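Local coordinates for protein reducing end xylose-releasing exo-oligoxylanase (Bacillus halodurans, PDB 1WU4) that hydrolyses xylooligosaccharides of three or more units with inversion of anomeric configuration, releasing xylose from the reducing end, at residues I87-W92 / Q150-S155. The protein carries 1 engineered substitution. Numbering follows the deposited sequence.
Sequences IFDRIW and QPFNYS
Asp89 OD2 accepts a hydrogen bond of 2.6 Å from Tyr154 OH on its syn lone pair, the side facing OD1. OD2 lies at the edge of the Tyr154 ring, near its plane, and the carboxylate is nearly coplanar with the phenol (24°). Phe152 flanks the same carboxylate, its CE1 3.6 Å from Asp89 CB and its ring turned obliquely to the acid plane. Lys85, one turn earlier, forms a salt bridge with Asp89 OD1 and a hydrogen bond with Tyr154 OH, which ties the phenol and the acid together. An alanine in place of Asp89 would probably leave the Tyr154 hydroxyl without its acceptor and Lys85 without this counter-charge.

On the same helix, Trp92 CG stands anti to the backbone N (chi1 178°), extending the indole toward the loop, where NE1 donates to Pro151 O at 2.8 Å. The N-H points well at the oxygen (160°), which lies in the indole plane, although the donor sits above the carbonyl plane. Phe88 presents its edge to the face of Tyr154 in an offset T-shaped pair, CE2 reaching Tyr154 CE1 at 3.7 Å. Phe88 and Tyr154 both also touch Ala140 of helix 127-144. Away from the probable catalytic residues, this packing within the (alpha/alpha)6 barrel of glycoside hydrolase family 8 joins helix 85-99 to the loop before helix 154-167 and to that helix's first turn.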
loop_
_atom_site.group_PDB
_atom_site.type_symbol
_atom_site.label_atom_id
_atom_site.label_comp_id
_atom_site.label_asym_id
_atom_site.label_seq_id
_atom_site.Cartn_x
_atom_site.Cartn_y
_atom_site.Cartn_z
ATOM N N ILE A 87 -10.911 3.498 15.852
ATOM C CA ILE A 87 -9.708 4.080 15.264
ATOM C C ILE A 87 -9.962 4.453 13.804
ATOM O O ILE A 87 -9.572 5.530 13.351
ATOM C CB ILE A 87 -8.526 3.088 15.362
ATOM C CG1 ILE A 87 -8.159 2.881 16.836
ATOM C CG2 ILE A 87 -7.332 3.602 14.577
ATOM C CD1 ILE A 87 -7.063 1.864 17.070
ATOM N N PHE A 88 -10.624 3.561 13.075
ATOM C CA PHE A 88 -10.942 3.798 11.672
ATOM C C PHE A 88 -11.683 5.122 11.507
ATOM O O PHE A 88 -11.301 5.963 10.694
ATOM C CB PHE A 88 -11.820 2.664 11.139
ATOM C CG PHE A 88 -12.087 2.739 9.662
ATOM C CD1 PHE A 88 -11.351 1.961 8.770
ATOM C CD2 PHE A 88 -13.074 3.581 9.158
ATOM C CE1 PHE A 88 -11.597 2.019 7.399
ATOM C CE2 PHE A 88 -13.327 3.647 7.787
ATOM C CZ PHE A 88 -12.586 2.862 6.905
ATOM N N ASP A 89 -12.750 5.293 12.284
ATOM C CA ASP A 89 -13.566 6.502 12.218
ATOM C C ASP A 89 -12.816 7.768 12.618
ATOM O O ASP A 89 -13.030 8.826 12.031
ATOM C CB ASP A 89 -14.819 6.332 13.082
ATOM C CG ASP A 89 -15.828 5.384 12.461
ATOM O OD1 ASP A 89 -16.814 5.024 13.142
ATOM O OD2 ASP A 89 -15.641 5.002 11.284
ATOM N N ARG A 90 -11.944 7.666 13.616
ATOM C CA ARG A 90 -11.170 8.825 14.042
ATOM C C ARG A 90 -10.283 9.308 12.893
ATOM O O ARG A 90 -10.195 10.506 12.621
ATOM C CB ARG A 90 -10.302 8.476 15.255
ATOM C CG ARG A 90 -11.040 8.491 16.594
ATOM C CD ARG A 90 -10.133 7.982 17.707
ATOM N NE ARG A 90 -10.758 8.032 19.028
ATOM C CZ ARG A 90 -10.831 9.122 19.785
ATOM N NH1 ARG A 90 -10.317 10.269 19.360
ATOM N NH2 ARG A 90 -11.413 9.062 20.977
ATOM N N ILE A 91 -9.636 8.367 12.210
ATOM C CA ILE A 91 -8.753 8.695 11.096
ATOM C C ILE A 91 -9.528 9.221 9.885
ATOM O O ILE A 91 -9.156 10.236 9.292
ATOM C CB ILE A 91 -7.930 7.456 10.664
ATOM C CG1 ILE A 91 -7.004 7.023 11.806
ATOM C CG2 ILE A 91 -7.121 7.773 9.411
ATOM C CD1 ILE A 91 -6.292 5.704 11.554
ATOM N N TRP A 92 -10.601 8.530 9.520
ATOM C CA TRP A 92 -11.410 8.936 8.376
ATOM C C TRP A 92 -12.032 10.312 8.624
ATOM O O TRP A 92 -12.118 11.137 7.717
ATOM C CB TRP A 92 -12.497 7.886 8.123
ATOM C CG TRP A 92 -13.433 8.195 6.991
ATOM C CD1 TRP A 92 -14.796 8.123 7.027
ATOM C CD2 TRP A 92 -13.089 8.588 5.651
ATOM N NE1 TRP A 92 -15.322 8.443 5.799
ATOM C CE2 TRP A 92 -14.299 8.732 4.936
ATOM C CE3 TRP A 92 -11.878 8.829 4.986
ATOM C CZ2 TRP A 92 -14.337 9.108 3.588
ATOM C CZ3 TRP A 92 -11.917 9.204 3.640
ATOM C CH2 TRP A 92 -13.141 9.339 2.960
ATOM N N GLN A 150 -23.006 11.144 7.612
ATOM C CA GLN A 150 -21.816 11.279 6.788
ATOM C C GLN A 150 -20.687 11.870 7.624
ATOM O O GLN A 150 -20.931 12.588 8.595
ATOM C CB GLN A 150 -22.135 12.167 5.584
ATOM C CG GLN A 150 -23.129 11.517 4.628
ATOM C CD GLN A 150 -23.582 12.437 3.514
ATOM O OE1 GLN A 150 -22.819 13.272 3.031
ATOM N NE2 GLN A 150 -24.828 12.271 3.083
ATOM N N PRO A 151 -19.429 11.590 7.252
ATOM C CA PRO A 151 -18.992 10.771 6.116
ATOM C C PRO A 151 -18.852 9.283 6.433
ATOM O O PRO A 151 -18.087 8.576 5.776
ATOM C CB PRO A 151 -17.651 11.391 5.770
ATOM C CG PRO A 151 -17.089 11.654 7.136
ATOM C CD PRO A 151 -18.273 12.254 7.886
ATOM N N PHE A 152 -19.595 8.801 7.419
ATOM C CA PHE A 152 -19.490 7.405 7.809
ATOM C C PHE A 152 -20.329 6.429 6.989
ATOM O O PHE A 152 -20.475 5.264 7.357
ATOM C CB PHE A 152 -19.774 7.288 9.305
ATOM C CG PHE A 152 -18.848 8.121 10.144
ATOM C CD1 PHE A 152 -17.498 7.795 10.247
ATOM C CD2 PHE A 152 -19.308 9.270 10.778
ATOM C CE1 PHE A 152 -16.621 8.604 10.964
ATOM C CE2 PHE A 152 -18.438 10.087 11.498
ATOM C CZ PHE A 152 -17.092 9.754 11.591
ATOM N N ASN A 153 -20.871 6.913 5.873
ATOM C CA ASN A 153 -21.636 6.068 4.961
ATOM C C ASN A 153 -20.559 5.537 4.011
ATOM O O ASN A 153 -20.476 5.906 2.836
ATOM C CB ASN A 153 -22.710 6.894 4.230
ATOM C CG ASN A 153 -22.166 8.168 3.606
ATOM O OD1 ASN A 153 -21.266 8.814 4.144
ATOM N ND2 ASN A 153 -22.737 8.552 2.468
ATOM N N TYR A 154 -19.730 4.662 4.578
ATOM C CA TYR A 154 -18.569 4.065 3.918
ATOM C C TYR A 154 -18.642 3.676 2.445
ATOM O O TYR A 154 -17.872 4.193 1.636
ATOM C CB TYR A 154 -18.093 2.843 4.708
ATOM C CG TYR A 154 -17.955 3.057 6.198
ATOM C CD1 TYR A 154 -17.109 4.039 6.718
ATOM C CD2 TYR A 154 -18.663 2.256 7.092
ATOM C CE1 TYR A 154 -16.975 4.215 8.102
ATOM C CE2 TYR A 154 -18.538 2.423 8.467
ATOM C CZ TYR A 154 -17.694 3.399 8.966
ATOM O OH TYR A 154 -17.572 3.548 10.330
ATOM N N SER A 155 -19.543 2.762 2.093
ATOM C CA SER A 155 -19.625 2.312 0.705
ATOM C C SER A 155 -19.953 3.425 -0.285
ATOM O O SER A 155 -19.452 3.417 -1.410
ATOM C CB SER A 155 -20.635 1.168 0.562
ATOM O OG SER A 155 -21.967 1.625 0.688
#